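UPF0342 protein yheA (Bacillus subtilis, PDB 2OEE) is of unknown function but belongs to the YlbF/YmcA family, whose members are linked to control of the competence regulator ComK, and may act as a dimer. Local coordinates at the interface of chains A and B. Numbering follows the deposited sequence. Chains: chain A/B, UPF0342 protein yheA.

The interface of chains A and B. Residues chain A 4-5, 8-9; chain B 12, 15, 100.
A:Phe5, A:Val8 and A:Ala9 lie on the first turns of helix 5-17, with helical backbone torsions, and face B:Leu12 and B:Ala15 of the same helix in chain B and B:Leu100 of helix 81-104. B:Leu12 reaches between A:Phe5 and A:Val8. As modelled, its CD1 methyl sits over one face of the A:Phe5 ring, 3.4 Å above the plane and displaced toward the rim, in a CH-pi contact, with CG of A:Phe5 anti to the backbone N (chi1 -171°). The ring placement is doubtful, however, because the modelled overlap of the B:Leu100 side chain with it is impossibly close, and at least one of the two must be misplaced. At the root of the leucine, A:Val8 CG1 lies 3.6 Å from B:Leu12 CA, and A:Val8 CB is 3.9 Å from the B:Leu12 CD1 methyl. Shortening B:Leu12 to alanine is likely to remove the methyl beside A:Phe5 and to leave a gap between that residue and A:Val8 CB. Further along, the B:Ala15 CB methyl meets the start of the helix, 3.9 Å from A:Phe5 CA. Whether the pairing is biological remains to be inferred, since the deposited assembly alone does not prove it. The patch forms part of a two-fold symmetric, helix-to-helix interface near the middle of the bowed dimer, where helices 5-17 of the two chains pair next to the long helices 81-104.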
loop_
_atom_site.group_PDB
_atom_site.type_symbol
_atom_site.label_atom_id
_atom_site.label_comp_id
_atom_site.label_asym_id
_atom_site.label_seq_id
_atom_site.Cartn_x
_atom_site.Cartn_y
_atom_site.Cartn_z
ATOM N N ASN A 4 5.581 -2.640 18.972
ATOM C CA ASN A 4 4.699 -1.648 18.410
ATOM C C ASN A 4 4.847 -1.549 16.898
ATOM O O ASN A 4 5.943 -1.426 16.367
ATOM C CB ASN A 4 4.918 -0.277 19.028
ATOM C CG ASN A 4 3.968 0.754 18.462
ATOM O OD1 ASN A 4 4.284 1.443 17.489
ATOM N ND2 ASN A 4 2.781 0.848 19.054
ATOM N N PHE A 5 3.703 -1.559 16.242
ATOM C CA PHE A 5 3.606 -1.495 14.813
ATOM C C PHE A 5 4.350 -0.274 14.202
ATOM O O PHE A 5 5.005 -0.384 13.150
ATOM C CB PHE A 5 2.125 -1.430 14.506
ATOM C CG PHE A 5 1.832 -1.562 13.109
ATOM C CD1 PHE A 5 1.653 -2.819 12.559
ATOM C CD2 PHE A 5 1.746 -0.443 12.321
ATOM C CE1 PHE A 5 1.379 -2.980 11.235
ATOM C CE2 PHE A 5 1.466 -0.576 10.980
ATOM C CZ PHE A 5 1.281 -1.868 10.428
ATOM N N VAL A 8 8.250 -0.657 14.491
ATOM C CA VAL A 8 8.763 -1.523 13.426
ATOM C C VAL A 8 8.713 -0.818 12.072
ATOM O O VAL A 8 9.653 -0.953 11.288
ATOM C CB VAL A 8 8.039 -2.887 13.367
ATOM C CG1 VAL A 8 8.652 -3.780 12.302
ATOM C CG2 VAL A 8 8.112 -3.593 14.716
ATOM N N ALA A 9 7.624 -0.089 11.800
ATOM C CA ALA A 9 7.491 0.667 10.547
ATOM C C ALA A 9 8.677 1.629 10.356
ATOM O O ALA A 9 9.177 1.770 9.239
ATOM C CB ALA A 9 6.190 1.428 10.504
ATOM N N LEU B 12 7.138 -6.696 11.158
ATOM C CA LEU B 12 5.964 -5.822 11.105
ATOM C C LEU B 12 4.682 -6.631 10.997
ATOM O O LEU B 12 3.694 -6.303 11.652
ATOM C CB LEU B 12 6.093 -4.796 9.964
ATOM C CG LEU B 12 4.977 -3.741 9.853
ATOM C CD1 LEU B 12 4.880 -2.857 11.110
ATOM C CD2 LEU B 12 5.197 -2.895 8.559
ATOM N N ALA B 15 4.010 -7.718 14.457
ATOM C CA ALA B 15 3.463 -6.593 15.220
ATOM C C ALA B 15 1.963 -6.437 14.955
ATOM O O ALA B 15 1.173 -6.258 15.893
ATOM C CB ALA B 15 4.201 -5.299 14.868
ATOM N N LEU B 100 1.331 3.228 7.525
ATOM C CA LEU B 100 2.584 2.498 7.423
ATOM C C LEU B 100 3.252 2.769 6.106
ATOM O O LEU B 100 4.464 3.006 6.079
ATOM C CB LEU B 100 2.357 1.007 7.620
ATOM C CG LEU B 100 1.686 0.856 8.973
ATOM C CD1 LEU B 100 1.421 -0.602 9.130
ATOM C CD2 LEU B 100 2.528 1.458 10.163
#